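Local coordinates for oxidoreductase, NAD-binding/iron-sulfur cluster-binding protein (Nitratireductor pacificus pht-3B, PDB 6ZY1), which binds cobalamin and two [4Fe-4S] clusters and, as in related reductive dehalogenases, probably removes halogen from halogenated phenolic compounds, at residues R310-G315 with Y406-V411; D297-L302 with D528-F533; T434-S439 with K633-K638; A177-I182 with Y453-E458. All coordinates share one frame; numbering follows the deposited sequence.

Interaction 1: R310-G315 with Y406-V411; sequences RVAKRG and YASDEV
Arg310 NH2 is shared between two backbone carbonyls: it donates to Tyr406 O at 2.8 Å, with the oxygen at the guanidinium edge and tilted slightly from its plane, and it also bonds Ile416 O. Arg310 NE reaches Tyr405 O, so the guanidinium is held by three carbonyls of the loop between strands 394-399 and 422-429. Further along, the two segments run side by side in the same direction. Ala407 N donates to Val311 O at 2.8 Å, and Lys313 N gives its hydrogen to Ser408 O at 2.8 Å.

The Tyr406 ring packs against Lys313. Lys313 CG sits over one ring face, 3.6 Å from the centroid and only 6° off the ring normal, a CH-pi contact; Val311 O lies at the ring edge. With CG anti to the carbonyl carbon (chi1 -69°), the ring stands on the side where Lys313 can cross it. This loop, joining two strands of an antiparallel sheet, forms part of the cobalamin site, and Tyr406 is among its binding residues. A leucine here, with neither ring nor hydroxyl, would probably leave Lys313 CG without a flat face to rest on and the cobalamin without its close polar neighbour. Beyond the ring, Lys313 bends at chi2 and chi3 and lays CD 3.0 Å from Glu410 OE1. Its NZ makes a long salt bridge to Glu410 OE1 (3.9 Å), while a water joins NZ, weakly, to Glu410 OE2. Lys319 also pairs with Glu410 OE2.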
# COMPACT_ATOMS: atom_id res chain seq x y z
N ARG A 310 -13.18 -9.37 -22.87
CA ARG A 310 -12.27 -9.87 -21.85
C ARG A 310 -10.89 -10.12 -22.45
O ARG A 310 -10.76 -10.50 -23.61
CB ARG A 310 -12.84 -11.13 -21.21
CG ARG A 310 -14.05 -10.86 -20.33
CD ARG A 310 -14.75 -12.13 -19.88
NE ARG A 310 -13.95 -12.90 -18.95
CZ ARG A 310 -14.35 -14.05 -18.40
NH1 ARG A 310 -15.54 -14.54 -18.70
NH2 ARG A 310 -13.56 -14.70 -17.57
N VAL A 311 -9.86 -9.88 -21.64
CA VAL A 311 -8.48 -9.89 -22.10
C VAL A 311 -7.76 -11.11 -21.53
O VAL A 311 -7.90 -11.43 -20.35
CB VAL A 311 -7.74 -8.60 -21.70
CG1 VAL A 311 -6.41 -8.51 -22.43
CG2 VAL A 311 -8.60 -7.40 -21.97
N ALA A 312 -6.96 -11.76 -22.38
CA ALA A 312 -6.07 -12.80 -21.89
C ALA A 312 -5.16 -12.21 -20.82
O ALA A 312 -4.63 -11.11 -21.00
CB ALA A 312 -5.24 -13.37 -23.04
N LYS A 313 -4.98 -12.94 -19.71
CA LYS A 313 -4.02 -12.48 -18.71
C LYS A 313 -2.64 -12.31 -19.33
O LYS A 313 -1.87 -11.44 -18.91
CB LYS A 313 -3.95 -13.45 -17.53
CG LYS A 313 -3.62 -12.73 -16.24
CD LYS A 313 -2.75 -13.55 -15.32
CE LYS A 313 -3.54 -14.05 -14.12
NZ LYS A 313 -2.64 -14.18 -12.93
N ARG A 314 -2.33 -13.11 -20.34
CA ARG A 314 -1.10 -12.98 -21.11
C ARG A 314 -0.98 -11.61 -21.77
O ARG A 314 0.09 -11.28 -22.29
CB ARG A 314 -1.05 -14.10 -22.16
CG ARG A 314 0.04 -13.99 -23.21
CD ARG A 314 1.42 -14.26 -22.63
NE ARG A 314 2.39 -14.44 -23.71
CZ ARG A 314 2.86 -13.45 -24.46
NH1 ARG A 314 2.45 -12.21 -24.24
NH2 ARG A 314 3.73 -13.70 -25.42
N GLY A 315 -2.05 -10.81 -21.76
CA GLY A 315 -2.02 -9.49 -22.36
C GLY A 315 -1.53 -8.42 -21.41
O GLY A 315 -1.19 -7.31 -21.82
N TYR A 406 -10.20 -11.85 -16.15
CA TYR A 406 -9.42 -12.15 -17.34
C TYR A 406 -10.09 -13.27 -18.13
O TYR A 406 -10.80 -14.11 -17.57
CB TYR A 406 -8.00 -12.58 -16.97
CG TYR A 406 -7.15 -11.47 -16.40
CD1 TYR A 406 -6.61 -10.50 -17.23
CD2 TYR A 406 -6.86 -11.42 -15.04
CE1 TYR A 406 -5.83 -9.49 -16.71
CE2 TYR A 406 -6.09 -10.42 -14.52
CZ TYR A 406 -5.58 -9.46 -15.36
OH TYR A 406 -4.80 -8.46 -14.83
N ALA A 407 -9.84 -13.29 -19.43
CA ALA A 407 -10.42 -14.34 -20.26
C ALA A 407 -9.74 -15.68 -20.00
O ALA A 407 -10.42 -16.72 -19.93
CB ALA A 407 -10.32 -13.96 -21.74
N SER A 408 -8.42 -15.68 -19.85
CA SER A 408 -7.64 -16.90 -19.73
C SER A 408 -6.38 -16.62 -18.93
O SER A 408 -5.85 -15.50 -18.96
CB SER A 408 -7.28 -17.45 -21.10
OG SER A 408 -6.63 -16.45 -21.87
N ASP A 409 -5.90 -17.63 -18.21
CA ASP A 409 -4.64 -17.47 -17.50
C ASP A 409 -3.47 -17.50 -18.48
O ASP A 409 -3.60 -17.92 -19.63
CB ASP A 409 -4.50 -18.56 -16.43
CG ASP A 409 -4.26 -19.92 -17.03
OD1 ASP A 409 -3.09 -20.24 -17.35
OD2 ASP A 409 -5.24 -20.68 -17.17
N GLU A 410 -2.31 -17.03 -18.01
CA GLU A 410 -1.17 -16.87 -18.90
C GLU A 410 -0.24 -18.07 -18.90
O GLU A 410 0.65 -18.14 -19.76
CB GLU A 410 -0.38 -15.61 -18.54
CG GLU A 410 0.58 -15.76 -17.37
CD GLU A 410 -0.12 -15.88 -16.04
OE1 GLU A 410 -1.34 -16.15 -16.02
OE2 GLU A 410 0.56 -15.69 -15.00
N VAL A 411 -0.42 -19.01 -17.98
CA VAL A 411 0.51 -20.14 -17.85
C VAL A 411 0.04 -21.30 -18.71
O VAL A 411 0.79 -21.79 -19.57
CB VAL A 411 0.65 -20.57 -16.38
CG1 VAL A 411 1.48 -21.84 -16.28
CG2 VAL A 411 1.29 -19.46 -15.56
O HOH W 1 0.34 -14.32 -12.13

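Interaction 2: D297-L302 with D528-F533; sequences DEPTTL and DRPIDF
Asp297 and Arg529 pair at the outer edge of this contact, their side chains lying side by side and pointing the same way. Arg529 NH1 meets Asp297 OD1 at 2.8 Å in a salt bridge whose hydrogen bond is weak (N-H...O angle 148°); the carboxylate and guanidinium planes are turned 47° apart. The bend of Arg529 at chi3 (-67°) carries NH1 over to the aspartate.

Inward, Pro299 and Pro530 touch through their ring carbons at an oblique crossing, CG to CG at 4.0 Å, and Pro530 CB also rests on Pro299 CA. Neither proline has an N-H to give; across the contact a water accepts from Thr300 N at 2.9 Å and donates to Ile531 O at 2.9 Å. Thr300 turns its methyl to the other segment, with CG2 3.4 Å from Asp532 CB, while its OG1 bonds Glu497. The Asp532 carboxylate is satisfied outside this contact, OD2 in a salt bridge with Arg294 and OD1 accepting from Gly534 N. Arg529 O is taken by Arg295 NH1.

Just before, Arg294 and Val296 bond Asp532 and Pro530 through the backbone; the chain then doubles back, and 297-300 runs roughly with 529-532. The arrangement fastens the loop before helix 317-323 to the approach to helix 535-540, at the start of the ferredoxin-type region, whose cysteines help bind the two [4Fe-4S] clusters.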
# COMPACT_ATOMS: atom_id res chain seq x y z
N ASP A 297 -25.29 6.56 -9.91
CA ASP A 297 -25.58 5.17 -10.25
C ASP A 297 -24.64 4.64 -11.31
O ASP A 297 -24.33 3.45 -11.32
CB ASP A 297 -27.03 5.04 -10.72
CG ASP A 297 -28.01 5.48 -9.66
OD1 ASP A 297 -28.08 4.82 -8.60
OD2 ASP A 297 -28.71 6.50 -9.89
N GLU A 298 -24.17 5.51 -12.21
CA GLU A 298 -23.22 5.12 -13.24
C GLU A 298 -21.95 5.96 -13.11
O GLU A 298 -22.00 7.09 -12.63
CB GLU A 298 -23.81 5.29 -14.64
CG GLU A 298 -24.81 4.21 -15.02
CD GLU A 298 -25.45 4.47 -16.37
OE1 GLU A 298 -25.84 5.62 -16.63
OE2 GLU A 298 -25.55 3.51 -17.17
N PRO A 299 -20.80 5.43 -13.52
CA PRO A 299 -19.55 6.18 -13.38
C PRO A 299 -19.59 7.48 -14.16
O PRO A 299 -20.42 7.69 -15.05
CB PRO A 299 -18.50 5.22 -13.95
CG PRO A 299 -19.11 3.88 -13.81
CD PRO A 299 -20.57 4.08 -14.06
N THR A 300 -18.66 8.37 -13.81
CA THR A 300 -18.58 9.66 -14.48
C THR A 300 -18.01 9.57 -15.88
O THR A 300 -17.96 10.58 -16.58
CB THR A 300 -17.75 10.63 -13.64
OG1 THR A 300 -16.41 10.15 -13.56
CG2 THR A 300 -18.33 10.74 -12.23
N THR A 301 -17.58 8.38 -16.30
CA THR A 301 -17.07 8.14 -17.64
C THR A 301 -17.83 6.97 -18.24
O THR A 301 -18.31 6.09 -17.52
CB THR A 301 -15.56 7.86 -17.60
OG1 THR A 301 -15.30 6.78 -16.71
CG2 THR A 301 -14.81 9.09 -17.12
N LEU A 302 -17.93 6.96 -19.56
CA LEU A 302 -18.83 6.03 -20.23
C LEU A 302 -18.32 4.60 -20.12
O LEU A 302 -17.14 4.32 -20.32
CB LEU A 302 -18.98 6.42 -21.70
CG LEU A 302 -19.95 5.59 -22.52
CD1 LEU A 302 -21.37 5.80 -22.03
CD2 LEU A 302 -19.83 5.97 -23.98
N ASP A 528 -21.58 -0.63 -3.07
CA ASP A 528 -21.47 0.81 -3.14
C ASP A 528 -21.72 1.28 -4.58
O ASP A 528 -21.80 0.49 -5.52
CB ASP A 528 -20.09 1.25 -2.65
CG ASP A 528 -19.82 0.83 -1.22
OD1 ASP A 528 -20.58 1.25 -0.32
OD2 ASP A 528 -18.85 0.08 -0.99
N ARG A 529 -21.85 2.60 -4.74
CA ARG A 529 -22.05 3.22 -6.03
C ARG A 529 -20.83 4.02 -6.47
O ARG A 529 -20.05 4.49 -5.64
CB ARG A 529 -23.27 4.16 -6.01
CG ARG A 529 -24.61 3.47 -5.91
CD ARG A 529 -25.73 4.42 -6.29
NE ARG A 529 -25.89 5.50 -5.32
CZ ARG A 529 -26.62 6.59 -5.54
NH1 ARG A 529 -27.25 6.74 -6.70
NH2 ARG A 529 -26.72 7.54 -4.62
N PRO A 530 -20.65 4.19 -7.78
CA PRO A 530 -19.59 5.08 -8.26
C PRO A 530 -19.69 6.46 -7.64
O PRO A 530 -20.76 6.90 -7.21
CB PRO A 530 -19.84 5.13 -9.77
CG PRO A 530 -20.48 3.83 -10.07
CD PRO A 530 -21.35 3.52 -8.88
N ILE A 531 -18.56 7.16 -7.62
CA ILE A 531 -18.47 8.48 -7.02
C ILE A 531 -18.21 9.52 -8.10
O ILE A 531 -17.71 9.22 -9.19
CB ILE A 531 -17.37 8.55 -5.93
CG1 ILE A 531 -16.03 8.09 -6.52
CG2 ILE A 531 -17.76 7.71 -4.73
CD1 ILE A 531 -14.82 8.55 -5.74
N ASP A 532 -18.55 10.76 -7.77
CA ASP A 532 -18.36 11.89 -8.67
C ASP A 532 -17.88 13.08 -7.84
O ASP A 532 -18.70 13.76 -7.21
CB ASP A 532 -19.64 12.21 -9.42
CG ASP A 532 -19.55 13.49 -10.22
OD1 ASP A 532 -18.43 14.01 -10.41
OD2 ASP A 532 -20.61 13.98 -10.66
N PHE A 533 -16.57 13.33 -7.84
CA PHE A 533 -16.03 14.50 -7.17
C PHE A 533 -15.43 15.50 -8.16
O PHE A 533 -14.57 16.30 -7.78
CB PHE A 533 -15.00 14.09 -6.10
CG PHE A 533 -13.83 13.30 -6.62
CD1 PHE A 533 -13.92 11.93 -6.77
CD2 PHE A 533 -12.62 13.92 -6.89
CE1 PHE A 533 -12.83 11.19 -7.23
CE2 PHE A 533 -11.54 13.19 -7.35
CZ PHE A 533 -11.64 11.83 -7.52
O HOH W 2 -17.27 7.45 -11.38

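Interaction 3: T434-S439 with K633-K638; sequences TMEGAS and KRNLIK
An Asx turn headed by Asn635 packs against the tail of helix 432-437, at Glu436 and Gly437. Asn635 OD1 accepts from Ile637 N at 3.0 Å; CG anti to the backbone N (chi1 179°) brings the amide round to this bond, and its ND2 donates to Arg34 O. Across the contact, Asn635 N gives a straight hydrogen bond to Glu436 O at 3.0 Å, with an N-H...O angle of 170°. The same oxygen receives a CA-H...O contact from Arg634 CA. The side chains of Glu436 and Asn635 cross at about a right angle, CG against CB, with the carboxylate and amide planes nearly perpendicular.

A side chain at Gly437 would run into Lys638 C and crowd Asn635 O; without one, Gly437 CA comes to 3.2 Å from Asn635 O. Lys638 CB covers its backbone N while the rest of that lysine leads off to Asn33 O and Arg36 O. Past the helix, the aliphatic part of Arg634 lies on Ala438 and Ser439, its CG 3.4 Å from Ala438 O. The guanidinium goes on to Asp662 and Arg661 O, and a water donates to Gly437 O at 2.8 Å and accepts from Arg634 NH1 at 3.3 Å.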
# COMPACT_ATOMS: atom_id res chain seq x y z
N THR A 434 7.28 9.40 2.24
CA THR A 434 8.36 8.77 1.49
C THR A 434 8.41 9.30 0.06
O THR A 434 9.47 9.69 -0.44
CB THR A 434 8.21 7.25 1.49
OG1 THR A 434 8.35 6.76 2.83
CG2 THR A 434 9.25 6.61 0.60
N MET A 435 7.26 9.33 -0.61
CA MET A 435 7.21 9.78 -1.99
C MET A 435 7.61 11.23 -2.13
O MET A 435 8.04 11.65 -3.21
CB MET A 435 5.82 9.57 -2.58
CG MET A 435 5.82 9.24 -4.06
SD MET A 435 4.18 8.83 -4.70
CE MET A 435 3.88 7.25 -3.91
N GLU A 436 7.48 12.01 -1.05
CA GLU A 436 7.84 13.42 -1.12
C GLU A 436 9.35 13.60 -1.27
O GLU A 436 9.80 14.47 -2.02
CB GLU A 436 7.33 14.13 0.14
CG GLU A 436 7.08 15.62 -0.06
CD GLU A 436 6.11 15.91 -1.19
OE1 GLU A 436 5.39 14.99 -1.62
OE2 GLU A 436 6.09 17.07 -1.66
N GLY A 437 10.14 12.76 -0.60
CA GLY A 437 11.58 12.81 -0.74
C GLY A 437 12.14 12.08 -1.93
O GLY A 437 13.35 12.19 -2.19
N ALA A 438 11.32 11.35 -2.67
CA ALA A 438 11.78 10.53 -3.78
C ALA A 438 11.61 11.26 -5.10
O ALA A 438 10.92 12.27 -5.20
CB ALA A 438 11.02 9.20 -3.82
N SER A 439 12.27 10.73 -6.13
CA SER A 439 12.09 11.21 -7.49
C SER A 439 10.86 10.60 -8.15
O SER A 439 10.38 11.13 -9.16
CB SER A 439 13.33 10.90 -8.32
OG SER A 439 13.16 11.30 -9.68
N LYS A 633 8.39 19.12 -5.93
CA LYS A 633 9.82 19.21 -5.67
C LYS A 633 10.22 18.14 -4.66
O LYS A 633 9.43 17.75 -3.80
CB LYS A 633 10.15 20.61 -5.14
CG LYS A 633 11.63 20.93 -5.03
CD LYS A 633 11.84 22.43 -4.89
CE LYS A 633 13.20 22.76 -4.30
NZ LYS A 633 13.37 24.24 -4.13
N ARG A 634 11.44 17.65 -4.79
CA ARG A 634 11.92 16.61 -3.88
C ARG A 634 12.30 17.23 -2.55
O ARG A 634 13.04 18.22 -2.49
CB ARG A 634 13.11 15.87 -4.50
CG ARG A 634 12.73 15.06 -5.72
CD ARG A 634 13.94 14.42 -6.38
NE ARG A 634 14.82 15.43 -6.93
CZ ARG A 634 16.00 15.76 -6.41
NH1 ARG A 634 16.45 15.13 -5.34
NH2 ARG A 634 16.73 16.71 -6.98
N ASN A 635 11.75 16.67 -1.47
CA ASN A 635 11.95 17.16 -0.11
C ASN A 635 13.11 16.37 0.47
O ASN A 635 12.94 15.23 0.91
CB ASN A 635 10.68 16.98 0.71
CG ASN A 635 10.82 17.45 2.14
OD1 ASN A 635 11.93 17.63 2.64
ND2 ASN A 635 9.70 17.64 2.81
N LEU A 636 14.30 16.97 0.48
CA LEU A 636 15.49 16.20 0.84
C LEU A 636 15.44 15.69 2.27
O LEU A 636 16.15 14.73 2.59
CB LEU A 636 16.76 17.01 0.58
CG LEU A 636 17.23 16.84 -0.86
CD1 LEU A 636 18.37 17.78 -1.19
CD2 LEU A 636 17.63 15.39 -1.10
N ILE A 637 14.60 16.29 3.12
CA ILE A 637 14.53 15.83 4.51
C ILE A 637 13.88 14.45 4.60
O ILE A 637 14.16 13.69 5.53
CB ILE A 637 13.76 16.85 5.38
CG1 ILE A 637 14.63 18.09 5.61
CG2 ILE A 637 13.35 16.20 6.69
CD1 ILE A 637 13.96 19.14 6.48
N LYS A 638 13.03 14.11 3.64
CA LYS A 638 12.29 12.85 3.69
C LYS A 638 13.02 11.69 3.03
O LYS A 638 12.47 10.60 2.95
CB LYS A 638 10.92 13.02 3.03
CG LYS A 638 10.06 14.10 3.66
CD LYS A 638 9.58 13.71 5.04
CE LYS A 638 8.64 14.77 5.58
NZ LYS A 638 7.83 14.26 6.72
O HOH W 3 15.28 12.30 -4.21

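Interaction 4: A177-I182 with Y453-E458; sequences AEIAAI and YMRGAE
The Glu178 carboxylate lies at the edge of the Arg455 guanidinium, gripped side-on by two nitrogens, and the two planes are 36° apart. Arg455 NH2 donates to Glu178 OE2 at 2.7 Å, almost straight at 176°, in the guanidinium plane and to the syn lone pair; Arg455 NE reaches Glu178 OE1 at 3.0 Å, with OE1 tilted out of that plane. These residues belong to antiparallel-running helices 168-189 and 445-469, each the connection between strands of one of the two four-stranded sheets. The axes of 177-182 and 453-458 approach to 12.3 Å, so long side chains do the bridging.

Bends at chi2 and chi3 curl the Arg455 guanidinium back to Glu178; its NH1 pairs with Asp118. Glu458, from the next helical turn, brings OE1 to 2.5 Å from Glu178 OE1, and Arg175 meets its other oxygen in a salt bridge. Such clustered arginines probably offset the two buried acids. An alanine in place of Glu178 would probably leave Arg455 NE without this acceptor and open a gap beside Met454. That methionine opposes Glu178, packing tightly with SD 3.2 Å from Glu178 CD, and its CE meets Ile182 CD1 tip to tip at 3.6 Å.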
# COMPACT_ATOMS: atom_id res chain seq x y z
N ALA A 177 5.03 -9.78 13.22
CA ALA A 177 5.82 -10.79 12.53
C ALA A 177 6.10 -10.37 11.09
O ALA A 177 7.22 -10.56 10.60
CB ALA A 177 5.10 -12.13 12.57
N GLU A 178 5.11 -9.80 10.41
CA GLU A 178 5.33 -9.27 9.07
C GLU A 178 6.49 -8.29 9.06
O GLU A 178 7.48 -8.48 8.34
CB GLU A 178 4.05 -8.60 8.55
CG GLU A 178 4.22 -7.92 7.21
CD GLU A 178 3.43 -6.62 7.09
OE1 GLU A 178 2.19 -6.66 7.25
OE2 GLU A 178 4.05 -5.57 6.85
N ILE A 179 6.40 -7.24 9.88
CA ILE A 179 7.41 -6.18 9.88
C ILE A 179 8.76 -6.73 10.29
O ILE A 179 9.79 -6.40 9.69
CB ILE A 179 6.97 -5.02 10.79
CG1 ILE A 179 5.63 -4.44 10.34
CG2 ILE A 179 8.05 -3.95 10.82
CD1 ILE A 179 5.05 -3.45 11.33
N ALA A 180 8.79 -7.54 11.35
CA ALA A 180 10.06 -8.15 11.76
C ALA A 180 10.68 -8.94 10.62
O ALA A 180 11.89 -8.86 10.40
CB ALA A 180 9.84 -9.04 12.98
N ALA A 181 9.86 -9.69 9.89
CA ALA A 181 10.38 -10.52 8.80
C ALA A 181 10.98 -9.67 7.69
O ALA A 181 12.03 -10.01 7.13
CB ALA A 181 9.27 -11.41 8.25
N ILE A 182 10.31 -8.57 7.35
CA ILE A 182 10.81 -7.71 6.28
C ILE A 182 12.08 -7.01 6.71
O ILE A 182 13.09 -7.01 5.99
CB ILE A 182 9.72 -6.71 5.87
CG1 ILE A 182 8.53 -7.45 5.27
CG2 ILE A 182 10.28 -5.67 4.91
CD1 ILE A 182 7.23 -6.70 5.37
N TYR A 453 1.53 -3.65 -1.95
CA TYR A 453 1.17 -4.99 -2.41
C TYR A 453 1.21 -6.00 -1.27
O TYR A 453 0.25 -6.75 -1.05
CB TYR A 453 2.13 -5.43 -3.51
CG TYR A 453 1.81 -4.89 -4.86
CD1 TYR A 453 0.50 -4.59 -5.23
CD2 TYR A 453 2.81 -4.69 -5.79
CE1 TYR A 453 0.20 -4.10 -6.48
CE2 TYR A 453 2.53 -4.21 -7.04
CZ TYR A 453 1.23 -3.92 -7.39
OH TYR A 453 0.98 -3.43 -8.65
N MET A 454 2.33 -6.05 -0.55
CA MET A 454 2.47 -7.00 0.55
C MET A 454 1.39 -6.79 1.60
O MET A 454 0.79 -7.76 2.08
CB MET A 454 3.87 -6.88 1.15
CG MET A 454 4.16 -7.80 2.32
SD MET A 454 3.64 -7.11 3.91
CE MET A 454 4.27 -5.43 3.82
N ARG A 455 1.11 -5.54 1.95
CA ARG A 455 0.14 -5.25 3.01
C ARG A 455 -1.28 -5.56 2.57
O ARG A 455 -2.09 -6.05 3.36
CB ARG A 455 0.27 -3.80 3.45
CG ARG A 455 -0.74 -3.39 4.51
CD ARG A 455 -0.55 -4.19 5.80
NE ARG A 455 0.85 -4.19 6.22
CZ ARG A 455 1.46 -3.15 6.77
NH1 ARG A 455 0.80 -2.02 6.95
NH2 ARG A 455 2.73 -3.24 7.13
N GLY A 456 -1.62 -5.26 1.31
CA GLY A 456 -2.95 -5.56 0.83
C GLY A 456 -3.20 -7.06 0.74
O GLY A 456 -4.22 -7.56 1.22
N ALA A 457 -2.26 -7.78 0.12
CA ALA A 457 -2.39 -9.23 0.02
C ALA A 457 -2.59 -9.87 1.38
O ALA A 457 -3.43 -10.77 1.54
CB ALA A 457 -1.16 -9.82 -0.67
N GLU A 458 -1.83 -9.42 2.38
CA GLU A 458 -2.01 -9.93 3.74
C GLU A 458 -3.44 -9.71 4.22
O GLU A 458 -4.11 -10.65 4.66
CB GLU A 458 -1.01 -9.25 4.67
CG GLU A 458 -1.38 -9.29 6.14
CD GLU A 458 -0.36 -8.59 7.00
OE1 GLU A 458 0.85 -8.73 6.70
OE2 GLU A 458 -0.75 -7.88 7.95

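How the interactions relate
From the N terminus, helix 168-189 opens interaction 4, which closes only at 453-458 in helix 445-469 and so brings two sheet-associated helices together. Inside that loop 297-302 begins interaction 2, and 310-315 begins interaction 1, which closes first, at 406-411; interaction 1 is therefore nested in both. Interaction 3 then opens at 434-439, in series with interaction 1. Interaction 2 closes at 528-533, crossing interaction 4, and interaction 3 closes last, at 633-638, crossing both. Interactions 1 and 2 fasten the loop before helix 317-323 around the cobalamin region; interaction 3 draws the later chain back to helix 432-437. None of the four contacts touches another.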